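PDB 3EZO: malonyl CoA-acyl carrier protein transacylase from Burkholderia pseudomallei 1710b, which probably catalyses transfer of the malonyl group from malonyl-CoA to holo-acyl carrier protein, releasing CoA and giving malonyl-acyl carrier protein. Local coordinates for residues A[167-172]-A[292-297]; A[139-144]-A[173-178]; A[73-78]-A[281-286]; A[19-24]-A[60-65]. One frame throughout, in Å; residues are numbered along the deposited sequence.

Contact 1 (A[167-172]-A[292-297]); sequences FNAPAQ and KRIDGN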
loop_
_atom_site.group_PDB
_atom_site.type_symbol
_atom_site.label_atom_id
_atom_site.label_comp_id
_atom_site.label_asym_id
_atom_site.label_seq_id
_atom_site.Cartn_x
_atom_site.Cartn_y
_atom_site.Cartn_z
ATOM N N PHE A 167 0.397 10.862 -2.576
ATOM C CA PHE A 167 0.318 11.336 -3.935
ATOM C C PHE A 167 0.039 10.158 -4.878
ATOM O O PHE A 167 0.956 9.468 -5.301
ATOM C CB PHE A 167 1.636 12.063 -4.276
ATOM C CG PHE A 167 1.934 13.210 -3.355
ATOM C CD1 PHE A 167 1.256 14.397 -3.476
ATOM C CD2 PHE A 167 2.866 13.081 -2.336
ATOM C CE1 PHE A 167 1.539 15.463 -2.593
ATOM C CE2 PHE A 167 3.145 14.137 -1.476
ATOM C CZ PHE A 167 2.487 15.305 -1.609
ATOM N N ASN A 168 -1.246 9.987 -5.228
ATOM C CA ASN A 168 -1.781 8.772 -5.845
ATOM C C ASN A 168 -1.932 8.842 -7.344
ATOM O O ASN A 168 -1.641 7.860 -8.033
ATOM C CB ASN A 168 -3.143 8.452 -5.206
ATOM C CG ASN A 168 -2.982 7.949 -3.798
ATOM O OD1 ASN A 168 -1.861 7.626 -3.374
ATOM N ND2 ASN A 168 -4.060 7.915 -3.051
ATOM N N ALA A 169 -2.375 9.992 -7.841
ATOM C CA ALA A 169 -2.458 10.249 -9.282
ATOM C C ALA A 169 -2.551 11.737 -9.443
ATOM O O ALA A 169 -2.860 12.448 -8.478
ATOM C CB ALA A 169 -3.712 9.564 -9.885
ATOM N N PRO A 170 -2.267 12.240 -10.635
ATOM C CA PRO A 170 -2.573 13.658 -10.863
ATOM C C PRO A 170 -3.973 14.013 -10.376
ATOM O O PRO A 170 -4.946 13.324 -10.702
ATOM C CB PRO A 170 -2.503 13.801 -12.396
ATOM C CG PRO A 170 -1.618 12.675 -12.838
ATOM C CD PRO A 170 -1.831 11.559 -11.868
ATOM N N ALA A 171 -4.071 15.085 -9.603
ATOM C CA ALA A 171 -5.335 15.577 -9.123
ATOM C C ALA A 171 -5.985 14.636 -8.136
ATOM O O ALA A 171 -7.182 14.739 -7.852
ATOM C CB ALA A 171 -6.296 15.921 -10.322
ATOM N N GLN A 172 -5.185 13.757 -7.539
ATOM C CA GLN A 172 -5.694 12.839 -6.542
ATOM C C GLN A 172 -4.687 12.713 -5.361
ATOM O O GLN A 172 -3.627 12.088 -5.491
ATOM C CB GLN A 172 -5.976 11.523 -7.237
ATOM C CG GLN A 172 -6.447 10.470 -6.358
ATOM C CD GLN A 172 -7.142 9.298 -7.138
ATOM O OE1 GLN A 172 -7.448 9.385 -8.346
ATOM N NE2 GLN A 172 -7.369 8.208 -6.424
ATOM N N LYS A 292 -3.166 4.125 -15.054
ATOM C CA LYS A 292 -3.825 4.754 -16.202
ATOM C C LYS A 292 -3.736 6.288 -16.118
ATOM O O LYS A 292 -3.449 6.951 -17.101
ATOM C CB LYS A 292 -5.316 4.359 -16.320
ATOM C CG LYS A 292 -5.619 2.898 -16.569
ATOM C CD LYS A 292 -7.148 2.646 -16.714
ATOM C CE LYS A 292 -7.508 1.170 -17.005
ATOM N NZ LYS A 292 -7.705 0.310 -15.767
ATOM N N ARG A 293 -3.984 6.821 -14.929
ATOM C CA ARG A 293 -3.990 8.261 -14.704
ATOM C C ARG A 293 -2.594 8.876 -14.698
ATOM O O ARG A 293 -2.409 10.026 -15.095
ATOM C CB ARG A 293 -4.633 8.565 -13.353
ATOM C CG ARG A 293 -6.014 7.947 -13.114
ATOM C CD ARG A 293 -7.100 8.817 -13.565
ATOM N NE ARG A 293 -6.677 10.173 -13.262
ATOM C CZ ARG A 293 -6.731 10.759 -12.061
ATOM N NH1 ARG A 293 -7.267 10.137 -11.000
ATOM N NH2 ARG A 293 -6.249 11.999 -11.941
ATOM N N ILE A 294 -1.624 8.145 -14.161
ATOM C CA ILE A 294 -0.260 8.641 -14.056
ATOM C C ILE A 294 0.430 8.734 -15.446
ATOM O O ILE A 294 1.154 9.696 -15.750
ATOM C CB ILE A 294 0.556 7.764 -13.080
ATOM C CG1 ILE A 294 0.050 7.990 -11.639
ATOM C CG2 ILE A 294 2.043 8.079 -13.177
ATOM C CD1 ILE A 294 0.280 6.813 -10.689
ATOM N N ASP A 295 0.201 7.740 -16.288
ATOM C CA ASP A 295 0.902 7.671 -17.564
ATOM C C ASP A 295 0.135 6.715 -18.443
ATOM O O ASP A 295 0.216 5.505 -18.265
ATOM C CB ASP A 295 2.342 7.182 -17.339
ATOM C CG ASP A 295 3.184 7.118 -18.629
ATOM O OD1 ASP A 295 2.627 7.273 -19.759
ATOM O OD2 ASP A 295 4.431 6.909 -18.482
ATOM N N GLY A 296 -0.585 7.280 -19.406
ATOM C CA GLY A 296 -1.427 6.510 -20.314
ATOM C C GLY A 296 -0.671 5.683 -21.355
ATOM O O GLY A 296 -1.292 4.855 -22.025
ATOM N N ASN A 297 0.636 5.887 -21.525
ATOM C CA ASN A 297 1.399 5.025 -22.434
ATOM C C ASN A 297 1.737 3.715 -21.772
ATOM O O ASN A 297 2.187 2.788 -22.438
ATOM C CB ASN A 297 2.722 5.643 -22.869
ATOM C CG ASN A 297 2.582 7.030 -23.463
ATOM O OD1 ASN A 297 1.585 7.366 -24.098
ATOM N ND2 ASN A 297 3.633 7.847 -23.285
#
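Arg293, Pro170 and Ile294 bury the most surface here. Arg293 lies near the C-terminal end of helix 286-294 and reaches the type II turn that runs from Ala169 to Gln172. Its chain bends at chi2 and chi3 (-89° and -37°), which folds the guanidinium back over Ala169. The methyl CB of Ala169 sits off-centre over one face of that group and also meets Arg293 CB at 3.7 Å. NH1 of Arg293 gives a weak, bent hydrogen bond to OE1 of Gln172 (2.8 Å, 118° at the hydrogen). NH2 is modelled too close to the Pro170 carbonyl, so the placement of the whole guanidinium is doubtful, and with it the details of its contacts.

Pro170 lays its ring along the helix end. Its CD is 3.6 Å from the backbone O of Arg293 and 4.0 Å from CG1 of Ile294. Ile294 CD1 lies 3.4 Å from the O of Asn168. Asn168 and Ala169 both face Gln172, a classic beta bulge at the base of the turn. Asn168 OD1 bonds to His97 NE2. Packing of Pro170, Ile294 and the arginine chain joins the helix end to the hairpin; the one polar link is weak and probably adds little to direct the fit.

Contact 2 (A[139-144]-A[173-178]); sequences AAILGL and VVIAGT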
loop_
_atom_site.group_PDB
_atom_site.type_symbol
_atom_site.label_atom_id
_atom_site.label_comp_id
_atom_site.label_asym_id
_atom_site.label_seq_id
_atom_site.Cartn_x
_atom_site.Cartn_y
_atom_site.Cartn_z
ATOM N N ALA A 139 -8.110 12.741 4.704
ATOM C CA ALA A 139 -9.109 13.203 3.741
ATOM C C ALA A 139 -8.609 13.083 2.321
ATOM O O ALA A 139 -7.416 13.173 2.063
ATOM C CB ALA A 139 -9.530 14.662 4.029
ATOM N N ALA A 140 -9.550 12.948 1.395
ATOM C CA ALA A 140 -9.271 12.799 -0.028
ATOM C C ALA A 140 -9.593 14.083 -0.727
ATOM O O ALA A 140 -10.686 14.599 -0.603
ATOM C CB ALA A 140 -10.084 11.639 -0.634
ATOM N N ILE A 141 -8.628 14.598 -1.471
ATOM C CA ILE A 141 -8.796 15.825 -2.224
ATOM C C ILE A 141 -8.658 15.509 -3.691
ATOM O O ILE A 141 -7.633 14.969 -4.145
ATOM C CB ILE A 141 -7.751 16.884 -1.868
ATOM C CG1 ILE A 141 -7.505 16.899 -0.350
ATOM C CG2 ILE A 141 -8.212 18.246 -2.445
ATOM C CD1 ILE A 141 -8.651 17.444 0.498
ATOM N N LEU A 142 -9.697 15.856 -4.439
ATOM C CA LEU A 142 -9.746 15.578 -5.865
ATOM C C LEU A 142 -9.830 16.873 -6.620
ATOM O O LEU A 142 -10.598 17.752 -6.224
ATOM C CB LEU A 142 -10.999 14.758 -6.180
ATOM C CG LEU A 142 -10.931 13.237 -6.091
ATOM C CD1 LEU A 142 -10.672 12.710 -4.691
ATOM C CD2 LEU A 142 -12.281 12.632 -6.719
ATOM N N GLY A 143 -9.067 16.968 -7.712
ATOM C CA GLY A 143 -9.098 18.100 -8.599
ATOM C C GLY A 143 -7.958 19.117 -8.455
ATOM O O GLY A 143 -7.858 19.983 -9.285
ATOM N N LEU A 144 -7.117 19.047 -7.409
ATOM C CA LEU A 144 -6.011 20.020 -7.244
ATOM C C LEU A 144 -4.646 19.343 -7.427
ATOM O O LEU A 144 -4.459 18.222 -6.963
ATOM C CB LEU A 144 -6.083 20.714 -5.869
ATOM C CG LEU A 144 -7.394 21.409 -5.497
ATOM C CD1 LEU A 144 -7.356 21.989 -4.048
ATOM C CD2 LEU A 144 -7.647 22.493 -6.585
ATOM N N VAL A 173 -5.022 13.373 -4.247
ATOM C CA VAL A 173 -4.115 13.520 -3.111
ATOM C C VAL A 173 -4.862 13.272 -1.828
ATOM O O VAL A 173 -5.970 13.775 -1.630
ATOM C CB VAL A 173 -3.418 14.913 -3.106
ATOM C CG1 VAL A 173 -2.452 15.032 -1.938
ATOM C CG2 VAL A 173 -2.740 15.179 -4.456
ATOM N N VAL A 174 -4.274 12.462 -0.956
ATOM C CA VAL A 174 -4.794 12.269 0.365
ATOM C C VAL A 174 -3.972 13.090 1.350
ATOM O O VAL A 174 -2.745 13.066 1.326
ATOM C CB VAL A 174 -4.797 10.762 0.761
ATOM C CG1 VAL A 174 -5.207 10.521 2.227
ATOM C CG2 VAL A 174 -5.708 9.895 -0.268
ATOM N N ILE A 175 -4.660 13.762 2.262
ATOM C CA ILE A 175 -4.011 14.528 3.341
ATOM C C ILE A 175 -4.320 13.882 4.682
ATOM O O ILE A 175 -5.244 13.082 4.790
ATOM C CB ILE A 175 -4.507 16.010 3.328
ATOM C CG1 ILE A 175 -5.998 16.123 3.708
ATOM C CG2 ILE A 175 -4.280 16.601 1.914
ATOM C CD1 ILE A 175 -6.537 17.618 3.950
ATOM N N ALA A 176 -3.541 14.244 5.684
ATOM C CA ALA A 176 -3.615 13.638 7.000
ATOM C C ALA A 176 -3.061 14.597 8.040
ATOM O O ALA A 176 -2.170 15.388 7.749
ATOM C CB ALA A 176 -2.850 12.310 7.040
ATOM N N GLY A 177 -3.591 14.506 9.254
ATOM C CA GLY A 177 -3.147 15.356 10.399
ATOM C C GLY A 177 -4.222 15.436 11.459
ATOM O O GLY A 177 -4.999 14.485 11.637
ATOM N N THR A 178 -4.296 16.572 12.148
ATOM C CA THR A 178 -5.283 16.779 13.191
ATOM C C THR A 178 -6.671 16.886 12.598
ATOM O O THR A 178 -6.853 17.297 11.414
ATOM C CB THR A 178 -5.030 18.076 14.018
ATOM O OG1 THR A 178 -5.177 19.212 13.161
ATOM C CG2 THR A 178 -3.659 18.060 14.691
#
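Ile175 and Ile141 meet through different first torsions. In Ile175, CG1 stands between the backbone N and the carbonyl carbon (chi1 67°), the crowded position. This puts CG1 3.8 Å from Ala139 CB and leaves CG2 beside the backbone N. In Ile141, CG1 is anti to the carbonyl carbon (chi1 -41°) and lies 4.0 Å from CG2 of Ile175. The two isoleucine side chains cross obliquely, and their CD1 methyls approach tip to tip at 4.1 Å.

The backbones are parts of antiparallel strands 136-142 and 172-176. These are the central strands of the four-stranded antiparallel sheet, which belongs to the small ferredoxin-like subdomain of the malonyltransferase fold. Strand 162-169 flanks one side and strand 196-199 the other.

Ala139 with Ile175 and Ile141 with Val173 are hydrogen-bonded pairs. Ala140 with Val174 is the non-hydrogen-bonded pair between them. Ile175 N to Ala139 O and Ile141 N to Val173 O are both 2.8 Å; Val173 N to Ile141 O is 3.1 Å. Ala139 N to Ile175 O completes the set. The same Ala139 O also receives a CA-H...O contact from Val174 CA at 3.3 Å.

The face with Ala139, Ile141, Val173 and Ile175 is covered by helices 146-156 and 179-191. Ile182 touches both Ala139 and Ile175, and Val149 touches both Val173 and Ile175. On the other face, Ala140 and Val174 both touch Leu200. There the Val174 side chain comes within about 7 Å of the side chain of His207, a predicted active-site residue.

Contact 3 (A[73-78]-A[281-286]); sequences LTAAYA and CGPGKV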
loop_
_atom_site.group_PDB
_atom_site.type_symbol
_atom_site.label_atom_id
_atom_site.label_comp_id
_atom_site.label_asym_id
_atom_site.label_seq_id
_atom_site.Cartn_x
_atom_site.Cartn_y
_atom_site.Cartn_z
ATOM N N LEU A 73 -1.545 -8.217 2.521
ATOM C CA LEU A 73 -0.255 -8.832 2.264
ATOM C C LEU A 73 -0.485 -10.266 1.757
ATOM O O LEU A 73 0.061 -10.667 0.741
ATOM C CB LEU A 73 0.568 -8.852 3.554
ATOM C CG LEU A 73 1.901 -9.573 3.521
ATOM C CD1 LEU A 73 3.038 -8.637 3.126
ATOM C CD2 LEU A 73 2.196 -10.177 4.884
ATOM N N THR A 74 -1.309 -11.015 2.486
ATOM C CA THR A 74 -1.621 -12.414 2.127
ATOM C C THR A 74 -2.273 -12.527 0.750
ATOM O O THR A 74 -1.848 -13.311 -0.088
ATOM C CB THR A 74 -2.534 -13.026 3.166
ATOM O OG1 THR A 74 -1.876 -12.986 4.420
ATOM C CG2 THR A 74 -2.902 -14.482 2.797
ATOM N N ALA A 75 -3.294 -11.715 0.509
ATOM C CA ALA A 75 -4.102 -11.833 -0.706
ATOM C C ALA A 75 -3.296 -11.485 -1.936
ATOM O O ALA A 75 -3.331 -12.207 -2.952
ATOM C CB ALA A 75 -5.378 -10.938 -0.606
ATOM N N ALA A 76 -2.565 -10.375 -1.842
ATOM C CA ALA A 76 -1.691 -9.953 -2.934
ATOM C C ALA A 76 -0.535 -10.896 -3.117
ATOM O O ALA A 76 -0.221 -11.247 -4.258
ATOM C CB ALA A 76 -1.238 -8.505 -2.767
ATOM N N TYR A 77 0.068 -11.379 -2.034
ATOM C CA TYR A 77 1.145 -12.361 -2.177
ATOM C C TYR A 77 0.655 -13.712 -2.737
ATOM O O TYR A 77 1.313 -14.309 -3.564
ATOM C CB TYR A 77 1.942 -12.564 -0.891
ATOM C CG TYR A 77 3.245 -13.284 -1.140
ATOM C CD1 TYR A 77 4.140 -12.858 -2.121
ATOM C CD2 TYR A 77 3.571 -14.417 -0.420
ATOM C CE1 TYR A 77 5.360 -13.563 -2.352
ATOM C CE2 TYR A 77 4.747 -15.108 -0.648
ATOM C CZ TYR A 77 5.626 -14.692 -1.615
ATOM O OH TYR A 77 6.792 -15.421 -1.764
ATOM N N ALA A 78 -0.521 -14.141 -2.319
ATOM C CA ALA A 78 -1.170 -15.315 -2.880
ATOM C C ALA A 78 -1.214 -15.188 -4.370
ATOM O O ALA A 78 -0.965 -16.154 -5.095
ATOM C CB ALA A 78 -2.619 -15.482 -2.307
ATOM N N CYS A 281 -0.719 -6.561 -8.958
ATOM C CA CYS A 281 -0.805 -7.935 -8.461
ATOM C C CYS A 281 -1.586 -7.972 -7.159
ATOM O O CYS A 281 -1.088 -7.590 -6.102
ATOM C CB CYS A 281 0.574 -8.565 -8.302
ATOM S SG CYS A 281 0.566 -10.313 -7.768
ATOM N N GLY A 282 -2.828 -8.430 -7.255
ATOM C CA GLY A 282 -3.693 -8.512 -6.096
ATOM C C GLY A 282 -5.088 -7.972 -6.355
ATOM O O GLY A 282 -5.391 -7.477 -7.429
ATOM N N PRO A 283 -5.951 -8.053 -5.347
ATOM C CA PRO A 283 -7.350 -7.649 -5.531
ATOM C C PRO A 283 -7.617 -6.135 -5.460
ATOM O O PRO A 283 -6.825 -5.378 -4.879
ATOM C CB PRO A 283 -8.049 -8.340 -4.356
ATOM C CG PRO A 283 -7.017 -8.272 -3.269
ATOM C CD PRO A 283 -5.699 -8.585 -4.001
ATOM N N GLY A 284 -8.734 -5.714 -6.066
ATOM C CA GLY A 284 -9.339 -4.402 -5.779
ATOM C C GLY A 284 -9.297 -3.392 -6.913
ATOM O O GLY A 284 -10.043 -2.413 -6.914
ATOM N N LYS A 285 -8.417 -3.629 -7.881
ATOM C CA LYS A 285 -8.223 -2.746 -9.051
ATOM C C LYS A 285 -7.766 -1.296 -8.755
ATOM O O LYS A 285 -7.736 -0.465 -9.669
ATOM C CB LYS A 285 -9.457 -2.739 -9.952
ATOM C CG LYS A 285 -10.191 -4.099 -10.009
ATOM C CD LYS A 285 -10.985 -4.258 -11.290
ATOM C CE LYS A 285 -12.104 -5.366 -11.179
ATOM N NZ LYS A 285 -11.745 -6.530 -10.337
ATOM N N VAL A 286 -7.391 -0.989 -7.505
ATOM C CA VAL A 286 -7.074 0.407 -7.169
ATOM C C VAL A 286 -5.850 0.912 -7.962
ATOM O O VAL A 286 -5.902 1.958 -8.580
ATOM C CB VAL A 286 -6.917 0.614 -5.624
ATOM C CG1 VAL A 286 -6.482 2.074 -5.294
ATOM C CG2 VAL A 286 -8.272 0.231 -4.916
#
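Ala76 and Ala75 of helix 65-85 pack against the loop that follows strand 277-281. Ala75 CB meets CG and CD of Pro283, both at 4.1 Å. The backbones come close beside it: Ala76 CA is 4.0 Å from Gly282 CA. Gly282, with no side chain, has phi 134°, which suits glycine, and lets the backbones approach. The close approach is consistent with small residues on both sides.

The loop leaves the C-terminal end of an inner strand of the large parallel sheet of this acyltransferase fold. Cys281 is the last residue of strand 277-281, a strand that lies between 11-15 and 299-303. Cys281 forms a backbone hydrogen bond with Val14, and Gly282 forms one with Val303. Helix 65-85 thus packs against the loop at the C-terminal end of a strand.

Other contacts bring carbon or sulfur to carbonyl oxygen, and no hydrogen bond spans the two segments. Ala76 CB rests 3.5 Å from Cys281 O. In return, Cys281 SG, anti to its backbone N (chi1 -177°), lies 3.7 Å from Ala76 O. Met25 touches both Ala75 and Pro283, and Thr103 of helix 99-107 touches Ala76.

Contact 4 (A[19-24]-A[60-65]); sequences GSQSVG and DELNLT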
loop_
_atom_site.group_PDB
_atom_site.type_symbol
_atom_site.label_atom_id
_atom_site.label_comp_id
_atom_site.label_asym_id
_atom_site.label_seq_id
_atom_site.Cartn_x
_atom_site.Cartn_y
_atom_site.Cartn_z
ATOM N N GLY A 19 -7.538 -0.860 1.951
ATOM C CA GLY A 19 -8.580 -0.219 1.183
ATOM C C GLY A 19 -8.919 -1.004 -0.060
ATOM O O GLY A 19 -9.882 -0.651 -0.733
ATOM N N SER A 20 -8.137 -2.040 -0.407
ATOM C CA SER A 20 -8.432 -2.824 -1.628
ATOM C C SER A 20 -9.146 -4.132 -1.307
ATOM O O SER A 20 -9.441 -4.908 -2.209
ATOM C CB SER A 20 -7.153 -3.116 -2.425
ATOM O OG SER A 20 -6.573 -1.958 -2.970
ATOM N N GLN A 21 -9.417 -4.376 -0.030
ATOM C CA GLN A 21 -9.968 -5.654 0.399
ATOM C C GLN A 21 -11.495 -5.683 0.243
ATOM O O GLN A 21 -12.122 -4.650 0.184
ATOM C CB GLN A 21 -9.563 -5.984 1.841
ATOM C CG GLN A 21 -10.242 -5.177 2.982
ATOM C CD GLN A 21 -9.789 -3.698 3.089
ATOM O OE1 GLN A 21 -8.772 -3.260 2.498
ATOM N NE2 GLN A 21 -10.553 -2.931 3.852
ATOM N N SER A 22 -12.043 -6.892 0.141
ATOM C CA SER A 22 -13.484 -7.157 0.171
ATOM C C SER A 22 -13.727 -8.629 0.510
ATOM O O SER A 22 -12.904 -9.487 0.244
ATOM C CB SER A 22 -14.128 -6.846 -1.151
ATOM O OG SER A 22 -13.461 -7.531 -2.191
ATOM N N VAL A 23 -14.900 -8.893 1.072
ATOM C CA VAL A 23 -15.280 -10.222 1.501
ATOM C C VAL A 23 -15.470 -10.999 0.219
ATOM O O VAL A 23 -16.068 -10.487 -0.703
ATOM C CB VAL A 23 -16.585 -10.191 2.314
ATOM C CG1 VAL A 23 -17.220 -11.604 2.440
ATOM C CG2 VAL A 23 -16.319 -9.554 3.637
ATOM N N GLY A 24 -14.848 -12.179 0.143
ATOM C CA GLY A 24 -14.954 -13.039 -1.015
ATOM C C GLY A 24 -13.911 -12.801 -2.077
ATOM O O GLY A 24 -13.944 -13.457 -3.133
ATOM N N ASP A 60 -16.912 -6.100 8.929
ATOM C CA ASP A 60 -16.429 -5.331 10.096
ATOM C C ASP A 60 -15.159 -5.946 10.698
ATOM O O ASP A 60 -14.265 -5.219 11.113
ATOM C CB ASP A 60 -17.535 -5.020 11.156
ATOM C CG ASP A 60 -18.066 -6.245 11.887
ATOM O OD1 ASP A 60 -17.747 -7.391 11.503
ATOM O OD2 ASP A 60 -18.830 -6.070 12.880
ATOM N N GLU A 61 -15.048 -7.275 10.654
ATOM C CA GLU A 61 -13.794 -7.960 11.026
ATOM C C GLU A 61 -12.708 -7.747 9.969
ATOM O O GLU A 61 -11.575 -7.487 10.299
ATOM C CB GLU A 61 -14.017 -9.468 11.212
ATOM C CG GLU A 61 -15.109 -9.830 12.198
ATOM C CD GLU A 61 -14.925 -9.239 13.570
ATOM O OE1 GLU A 61 -13.774 -9.124 14.041
ATOM O OE2 GLU A 61 -15.962 -8.943 14.234
ATOM N N LEU A 62 -13.064 -7.892 8.693
ATOM C CA LEU A 62 -12.088 -7.845 7.619
ATOM C C LEU A 62 -11.479 -6.453 7.565
ATOM O O LEU A 62 -10.287 -6.291 7.218
ATOM C CB LEU A 62 -12.731 -8.182 6.267
ATOM C CG LEU A 62 -11.809 -8.350 5.048
ATOM C CD1 LEU A 62 -10.907 -9.587 5.159
ATOM C CD2 LEU A 62 -12.605 -8.372 3.746
ATOM N N ASN A 63 -12.301 -5.448 7.883
ATOM C CA ASN A 63 -11.851 -4.055 7.858
ATOM C C ASN A 63 -11.184 -3.532 9.134
ATOM O O ASN A 63 -10.839 -2.369 9.188
ATOM C CB ASN A 63 -13.004 -3.120 7.546
ATOM C CG ASN A 63 -13.562 -3.309 6.204
ATOM O OD1 ASN A 63 -12.928 -3.819 5.280
ATOM N ND2 ASN A 63 -14.774 -2.865 6.057
ATOM N N LEU A 64 -10.998 -4.332 10.159
ATOM C CA LEU A 64 -10.153 -3.875 11.266
ATOM C C LEU A 64 -8.712 -3.819 10.735
ATOM O O LEU A 64 -8.231 -4.809 10.199
ATOM C CB LEU A 64 -10.196 -4.842 12.434
ATOM C CG LEU A 64 -11.575 -5.155 13.028
ATOM C CD1 LEU A 64 -11.435 -6.248 14.050
ATOM C CD2 LEU A 64 -12.180 -3.886 13.609
ATOM N N THR A 65 -8.019 -2.696 10.915
ATOM C CA THR A 65 -6.704 -2.504 10.280
ATOM C C THR A 65 -5.692 -3.576 10.663
ATOM O O THR A 65 -4.889 -3.984 9.834
ATOM C CB THR A 65 -6.117 -1.102 10.566
ATOM O OG1 THR A 65 -5.619 -1.071 11.910
ATOM C CG2 THR A 65 -7.174 -0.019 10.354
#
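Gln21 and Asn63 join side chain to side chain. NE2 of Gln21 donates to OD1 of Asn63 over 2.9 Å, nearly straight at the hydrogen (172°). The acceptor lies in the Gln21 amide plane, but the donor stands above the Asn63 carbonyl plane rather than on a lone pair. The two amide planes are 77° apart. Beside this bond, Leu62 points its CD2 methyl into the backbone of the loop, 3.4 Å from Ser22 C and 3.6 Å from Val23 N. The same methyl meets Val23 CG2 at 3.9 Å and Gln21 CG at 4.0 Å.

The other end of the Gln21 amide is held within its own loop. OE1 accepts from Gly19 N at 2.8 Å, in the carbonyl plane and on a lone pair. CG stands between the backbone N and the carbonyl carbon (chi1 73°), and the chain bends at chi2 to curl back to that N-H. Both ends of the amide are thus engaged, which fixes its rotation.

Outside these residues, Gln21 also touches Thr68 and Met72 of helix 65-85. Leu62 touches Val71 of that helix and Ile54 of helix 50-56. The loop after strand 11-15 therefore lies against the end of helix 59-62, with helices 50-56 and 65-85 packed around the contact.

Contacts 1 and 2 both reach the same antiparallel sheet, where strands 162-169 and 172-176 are neighbours. They touch directly: Ala171 O and Gly143 N are 2.9 Å apart, a probable hydrogen bond. Contacts 3 and 4 meet where Pro283 O comes 3.4 Å from Ser20 CB. Their segments 60-65 and 73-78 follow closely in the chain. Contacts 2 and 3 lie on opposite sides of the chain's centre, their own centres 24 Å apart. The predicted active-site residues are Ser98 and His207. Side chain to side chain, Asn168 of contact 1 is about 8 Å from Ser98, and Gln21 of contact 4 about 11 Å.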